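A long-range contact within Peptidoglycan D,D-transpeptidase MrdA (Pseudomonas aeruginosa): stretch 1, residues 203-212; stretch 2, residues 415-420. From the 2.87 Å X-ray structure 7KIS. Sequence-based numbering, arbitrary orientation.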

# COMPACT_ATOMS: atom_id res chain seq x y z
N GLY A 203 -2.12 -0.17 24.12
CA GLY A 203 -1.80 0.18 22.75
C GLY A 203 -2.74 1.26 22.23
O GLY A 203 -3.94 1.25 22.51
N LYS A 204 -2.18 2.20 21.48
CA LYS A 204 -2.95 3.30 20.92
C LYS A 204 -3.20 3.13 19.43
O LYS A 204 -4.35 3.24 18.99
CB LYS A 204 -2.23 4.63 21.19
CG LYS A 204 -2.03 4.93 22.67
CD LYS A 204 -3.36 4.97 23.40
CE LYS A 204 -3.19 5.40 24.84
NZ LYS A 204 -4.44 5.25 25.63
N THR A 205 -2.16 2.89 18.64
CA THR A 205 -2.32 2.69 17.21
C THR A 205 -1.27 1.70 16.73
O THR A 205 -0.36 1.31 17.47
CB THR A 205 -2.24 4.01 16.44
OG1 THR A 205 -2.53 3.78 15.05
CG2 THR A 205 -0.85 4.62 16.57
N GLY A 206 -1.40 1.30 15.47
CA GLY A 206 -0.43 0.41 14.84
C GLY A 206 -0.47 -1.01 15.39
O GLY A 206 -1.51 -1.53 15.82
N ILE A 207 0.70 -1.66 15.36
CA ILE A 207 0.81 -3.06 15.79
C ILE A 207 0.55 -3.20 17.29
O ILE A 207 -0.02 -4.21 17.72
CB ILE A 207 2.18 -3.62 15.39
CG1 ILE A 207 2.28 -3.73 13.87
CG2 ILE A 207 2.43 -4.98 16.03
CD1 ILE A 207 1.44 -4.84 13.28
N GLU A 208 0.96 -2.22 18.09
CA GLU A 208 0.76 -2.31 19.53
C GLU A 208 -0.71 -2.50 19.88
O GLU A 208 -1.04 -3.24 20.82
CB GLU A 208 1.31 -1.06 20.22
CG GLU A 208 2.80 -0.83 20.01
CD GLU A 208 3.65 -1.50 21.08
OE1 GLU A 208 3.56 -2.74 21.23
OE2 GLU A 208 4.41 -0.79 21.77
N ARG A 209 -1.60 -1.83 19.15
CA ARG A 209 -3.03 -1.94 19.41
C ARG A 209 -3.63 -3.20 18.80
O ARG A 209 -4.30 -3.97 19.50
CB ARG A 209 -3.74 -0.70 18.87
CG ARG A 209 -5.14 -0.53 19.41
CD ARG A 209 -5.97 0.22 18.41
NE ARG A 209 -6.74 1.30 19.04
CZ ARG A 209 -8.03 1.22 19.32
NH1 ARG A 209 -8.71 0.12 19.03
NH2 ARG A 209 -8.65 2.24 19.89
N PHE A 210 -3.44 -3.41 17.49
CA PHE A 210 -4.05 -4.55 16.81
C PHE A 210 -3.76 -5.85 17.53
O PHE A 210 -4.64 -6.72 17.64
CB PHE A 210 -3.56 -4.61 15.36
CG PHE A 210 -4.42 -5.45 14.45
CD1 PHE A 210 -4.31 -6.83 14.45
CD2 PHE A 210 -5.33 -4.85 13.59
CE1 PHE A 210 -5.10 -7.60 13.62
CE2 PHE A 210 -6.12 -5.62 12.76
CZ PHE A 210 -6.01 -7.00 12.77
N TYR A 211 -2.53 -6.02 18.01
CA TYR A 211 -2.13 -7.21 18.76
C TYR A 211 -1.93 -6.90 20.24
O TYR A 211 -1.06 -7.50 20.89
CB TYR A 211 -0.87 -7.80 18.15
CG TYR A 211 -1.06 -8.42 16.79
CD1 TYR A 211 -1.84 -9.55 16.62
CD2 TYR A 211 -0.46 -7.86 15.67
CE1 TYR A 211 -2.02 -10.12 15.37
CE2 TYR A 211 -0.63 -8.42 14.41
CZ TYR A 211 -1.41 -9.55 14.27
OH TYR A 211 -1.58 -10.11 13.03
N GLU A 212 -2.71 -5.97 20.78
CA GLU A 212 -2.60 -5.64 22.20
C GLU A 212 -2.90 -6.85 23.07
O GLU A 212 -2.24 -7.06 24.09
CB GLU A 212 -3.54 -4.49 22.54
CG GLU A 212 -3.71 -4.24 24.03
CD GLU A 212 -2.43 -3.75 24.68
OE1 GLU A 212 -1.77 -2.86 24.11
OE2 GLU A 212 -2.08 -4.25 25.77
N ALA A 415 -5.24 -5.53 3.86
CA ALA A 415 -4.23 -6.11 4.73
C ALA A 415 -4.87 -6.97 5.81
O ALA A 415 -6.07 -6.89 6.09
CB ALA A 415 -3.38 -5.01 5.38
N LEU A 416 -4.04 -7.82 6.43
CA LEU A 416 -4.50 -8.70 7.49
C LEU A 416 -4.50 -8.03 8.86
O LEU A 416 -5.45 -8.19 9.62
CB LEU A 416 -3.62 -9.96 7.53
CG LEU A 416 -3.90 -10.95 8.67
CD1 LEU A 416 -5.35 -11.42 8.63
CD2 LEU A 416 -2.95 -12.13 8.61
N ASP A 417 -3.45 -7.26 9.18
CA ASP A 417 -3.26 -6.74 10.53
C ASP A 417 -2.81 -5.28 10.50
O ASP A 417 -1.75 -4.91 10.99
CB ASP A 417 -2.24 -7.60 11.28
CG ASP A 417 -1.01 -7.92 10.45
OD1 ASP A 417 -0.74 -7.18 9.48
OD2 ASP A 417 -0.32 -8.91 10.77
N MET A 418 -3.64 -4.42 9.91
CA MET A 418 -3.38 -2.98 9.87
C MET A 418 -4.55 -2.24 10.50
O MET A 418 -5.67 -2.31 10.00
CB MET A 418 -3.14 -2.51 8.44
CG MET A 418 -1.78 -2.91 7.89
SD MET A 418 -1.41 -2.21 6.28
CE MET A 418 0.15 -3.02 5.90
N PHE A 419 -4.28 -1.54 11.60
CA PHE A 419 -5.35 -0.90 12.37
C PHE A 419 -5.83 0.36 11.67
O PHE A 419 -5.03 1.24 11.32
CB PHE A 419 -4.89 -0.56 13.78
CG PHE A 419 -5.95 0.16 14.58
CD1 PHE A 419 -7.09 -0.51 14.99
CD2 PHE A 419 -5.82 1.51 14.88
CE1 PHE A 419 -8.08 0.14 15.70
CE2 PHE A 419 -6.81 2.17 15.59
CZ PHE A 419 -7.94 1.48 16.00
N GLY A 420 -7.14 0.45 11.47
CA GLY A 420 -7.73 1.66 10.92
C GLY A 420 -7.51 1.85 9.44
O GLY A 420 -7.40 2.99 8.98

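Stretch 2 has no regular secondary structure, and it packs against stretch 1 through side chains and without backbone hydrogen bonds between the two. Ala415, at its start, lies beyond the reach of stretch 1. The contact begins at Leu416, chiefly through its carbonyl: Leu416 O lies 3.4 Å from Phe210 CZ, at the far end of the phenylalanine ring.

Asp417 is the polar anchor. The hydroxyl of Tyr211 donates a hydrogen bond to its carboxylate, with Tyr211 OH 2.9 Å from Asp417 OD2, and this is the one hydrogen bond between the stretches. A tyrosine suits the position because its long, rigid ring carries the hydroxyl across the gap: its CA-to-CB bond points sideways, yet the end of the side chain comes nearer. For a buried aspartate such partners matter, and both carboxylate oxygens are also hydrogen-bonded elsewhere in the structure. Asp417 also packs against Phe210, through both CA and CB: Asp417 CA sits over one face of the Phe210 ring, 3.7 Å from its centroid and 16° off the normal, so that the CH group meets the pi cloud almost head-on, and Asp417 CB lies 3.7 Å from Phe210 CE1. A flat aromatic ring suits this place, since it can lie close against a backbone. On the stretch 1 side, Ile207 adds an apolar methyl, its CD1 3.9 Å from Asp417 O.

Met418 points its CA-to-CB bond away from stretch 1 and takes little part; its backbone N lies 4.0 Å from Phe210 CE2.

Phe419 points toward stretch 1 and has the largest area covered in the contact. Here the backbones are also nearest, with Phe419 CA 5.7 Å from Gly206 CA. Gly206 has a positive phi, which by itself favours glycine, and its O is 4.1 Å from Phe419 CB. The main interaction of the ring is with Arg209: Arg209 CD stands 3.3 Å from the centroid of the Phe419 ring, 11° off its normal, and Arg209 NE approaches Phe419 CZ to 3.3 Å, placing CZ over one face of the guanidinium. Arginine fits because its methylene chain can pack on an aromatic face while its polar end still finds a partner: Arg209 NE donates to Lys204 O at 3.1 Å, a bond within stretch 1 that helps to hold the side chain in place. Thr205 OG1 lies at the ring edge, 4.0 Å from Phe419 CD2. Gly420, which follows, makes no contact, and its positive phi again favours glycine.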